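Local coordinates for aminopeptidase YwaD (Bacillus subtilis, PDB 6HC6), which removes amino acids one at a time from the N-terminus of peptides as a secreted, two-zinc aminopeptidase of the M28 family, at residues V318-D323 with E349-A354. Residues are numbered along the deposited sequence; the frame is centred on the assembly and turned at random.
Sequences VNFNLD and ESSRTA. With ZN (zinc ion), chain D.
CG of Phe320 stands anti to its own carbonyl carbon (chi1 -63°), which carries the ring out from the strand toward helix 346-358; with the ring turned steeply about the CB-CG bond (chi2 79°), its far edge is presented to Ser350 and Ser351. Ser350 carries its CB close to the plane of the ring, 4.3 Å from Phe320 CZ. Ser351 meets the same edge through its oxygen, Ser351 OG lying 4.4 Å from Phe320 CE2. That hydroxyl is hydrogen-bonded to the backbone O of Val347, one turn earlier in the helix, so its polar end is satisfied by the helix while it lies loosely at the ring edge. No hydrogen bond links the two segments, and the CA atoms of Phe320 and Ser351 stay 9.7 Å apart; between these two segments the Phe320 ring makes the whole contact. Phe386 of the neighbouring strand 382-389 touches both Phe320 and Ser351, and Ala425 and Val426 of helix 412-430 touch the Phe320 side chain.

The strand belongs to the central mixed sheet of the M28 peptidase domain and leads directly to the metal centre. Just past its end, Asp323 has CG anti to the backbone N (chi1 -170°), which sends the carboxylate to a zinc ion, bound through Asp323 OD1 at 2.1 Å and Asp323 OD2 at 2.2 Å. His250, Asp262 and two waters complete this zinc site, and a second-shell hydrogen bond between Ser371 and Asp323 OD2 would help to fix the rotation of the carboxylate.

One strand thus joins two different chemistries: a bidentate carboxylate grip on zinc just beyond its C-terminal end and, farther back, a sparse van der Waals contact between helix and sheet, with no directional bond between the two segments.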
loop_
_atom_site.group_PDB
_atom_site.type_symbol
_atom_site.label_atom_id
_atom_site.label_comp_id
_atom_site.label_asym_id
_atom_site.label_seq_id
_atom_site.Cartn_x
_atom_site.Cartn_y
_atom_site.Cartn_z
ATOM N N VAL A 318 17.902 10.908 2.674
ATOM C CA VAL A 318 17.476 9.962 1.656
ATOM C C VAL A 318 16.517 8.966 2.300
ATOM O O VAL A 318 16.653 8.630 3.481
ATOM C CB VAL A 318 18.718 9.284 1.019
ATOM C CG1 VAL A 318 19.578 8.613 2.080
ATOM C CG2 VAL A 318 18.327 8.288 0.034
ATOM N N ASN A 319 15.517 8.530 1.521
ATOM C CA ASN A 319 14.563 7.491 1.903
ATOM C C ASN A 319 14.631 6.368 0.874
ATOM O O ASN A 319 14.372 6.599 -0.311
ATOM C CB ASN A 319 13.132 8.051 1.978
ATOM C CG ASN A 319 12.074 6.960 1.949
ATOM O OD1 ASN A 319 11.150 6.996 1.137
ATOM N ND2 ASN A 319 12.215 5.977 2.833
ATOM N N PHE A 320 14.987 5.163 1.320
ATOM C CA PHE A 320 14.900 3.951 0.503
ATOM C C PHE A 320 13.633 3.214 0.918
ATOM O O PHE A 320 13.579 2.657 2.020
ATOM C CB PHE A 320 16.102 3.032 0.732
ATOM C CG PHE A 320 17.414 3.614 0.347
ATOM C CD1 PHE A 320 18.058 4.513 1.181
ATOM C CD2 PHE A 320 18.029 3.233 -0.848
ATOM C CE1 PHE A 320 19.295 5.048 0.833
ATOM C CE2 PHE A 320 19.268 3.760 -1.195
ATOM C CZ PHE A 320 19.890 4.667 -0.363
ATOM N N ASN A 321 12.617 3.206 0.055
ATOM C CA ASN A 321 11.361 2.539 0.373
ATOM C C ASN A 321 11.291 1.218 -0.386
ATOM O O ASN A 321 11.571 1.174 -1.586
ATOM C CB ASN A 321 10.158 3.423 0.027
ATOM C CG ASN A 321 8.834 2.800 0.468
ATOM O OD1 ASN A 321 8.541 2.719 1.659
ATOM N ND2 ASN A 321 8.041 2.358 -0.487
ATOM N N LEU A 322 10.927 0.144 0.320
ATOM C CA LEU A 322 10.852 -1.204 -0.242
ATOM C C LEU A 322 9.396 -1.651 -0.294
ATOM O O LEU A 322 8.760 -1.795 0.751
ATOM C CB LEU A 322 11.665 -2.174 0.615
ATOM C CG LEU A 322 13.059 -1.624 0.937
ATOM C CD1 LEU A 322 13.770 -2.477 1.966
ATOM C CD2 LEU A 322 13.850 -1.566 -0.343
ATOM N N ASP A 323 8.869 -1.890 -1.494
ATOM C CA ASP A 323 7.459 -2.273 -1.618
ATOM C C ASP A 323 7.334 -3.194 -2.824
ATOM O O ASP A 323 7.389 -2.723 -3.962
ATOM C CB ASP A 323 6.565 -1.030 -1.755
ATOM C CG ASP A 323 5.068 -1.332 -1.647
ATOM O OD1 ASP A 323 4.672 -2.498 -1.620
ATOM O OD2 ASP A 323 4.254 -0.375 -1.582
ATOM N N GLU A 349 21.374 7.462 -7.402
ATOM C CA GLU A 349 22.834 7.496 -7.469
ATOM C C GLU A 349 23.442 6.351 -6.675
ATOM O O GLU A 349 24.303 5.616 -7.180
ATOM C CB GLU A 349 23.357 8.839 -6.960
ATOM C CG GLU A 349 23.004 10.020 -7.842
ATOM C CD GLU A 349 23.558 11.333 -7.307
ATOM O OE1 GLU A 349 24.613 11.305 -6.639
ATOM O OE2 GLU A 349 22.942 12.392 -7.551
ATOM N N SER A 350 22.986 6.167 -5.432
ATOM C CA SER A 350 23.544 5.108 -4.599
ATOM C C SER A 350 23.199 3.731 -5.149
ATOM O O SER A 350 24.008 2.801 -5.058
ATOM C CB SER A 350 23.046 5.252 -3.168
ATOM O OG SER A 350 23.707 6.336 -2.536
ATOM N N SER A 351 21.993 3.583 -5.713
ATOM C CA SER A 351 21.591 2.302 -6.281
ATOM C C SER A 351 22.369 1.991 -7.549
ATOM O O SER A 351 22.813 0.853 -7.743
ATOM C CB SER A 351 20.090 2.302 -6.562
ATOM O OG SER A 351 19.361 2.561 -5.378
ATOM N N ARG A 352 22.534 2.988 -8.427
ATOM C CA ARG A 352 23.370 2.797 -9.608
ATOM C C ARG A 352 24.759 2.329 -9.209
ATOM O O ARG A 352 25.291 1.365 -9.768
ATOM C CB ARG A 352 23.449 4.091 -10.428
ATOM C CG ARG A 352 24.753 4.252 -11.206
ATOM C CD ARG A 352 24.990 5.684 -11.821
ATOM N NE ARG A 352 25.312 6.789 -10.924
ATOM C CZ ARG A 352 24.747 8.011 -10.960
ATOM N NH1 ARG A 352 23.760 8.247 -11.829
ATOM N NH2 ARG A 352 25.169 8.950 -10.121
ATOM N N THR A 353 25.370 3.021 -8.247
ATOM C CA THR A 353 26.700 2.653 -7.787
ATOM C C THR A 353 26.718 1.240 -7.219
ATOM O O THR A 353 27.626 0.453 -7.517
ATOM C CB THR A 353 27.165 3.662 -6.744
ATOM O OG1 THR A 353 27.338 4.940 -7.368
ATOM C CG2 THR A 353 28.461 3.208 -6.112
ATOM N N ALA A 354 25.726 0.905 -6.388
ATOM C CA ALA A 354 25.677 -0.423 -5.783
ATOM C C ALA A 354 25.529 -1.503 -6.846
ATOM O O ALA A 354 26.184 -2.552 -6.773
ATOM C CB ALA A 354 24.524 -0.504 -4.782
HETATM ZN ZN ZN D . 2.660 -1.902 -1.459
HETATM O O HOH W 1 2.419 -1.544 -3.410
HETATM O O HOH W 2 0.750 -1.116 -1.528
#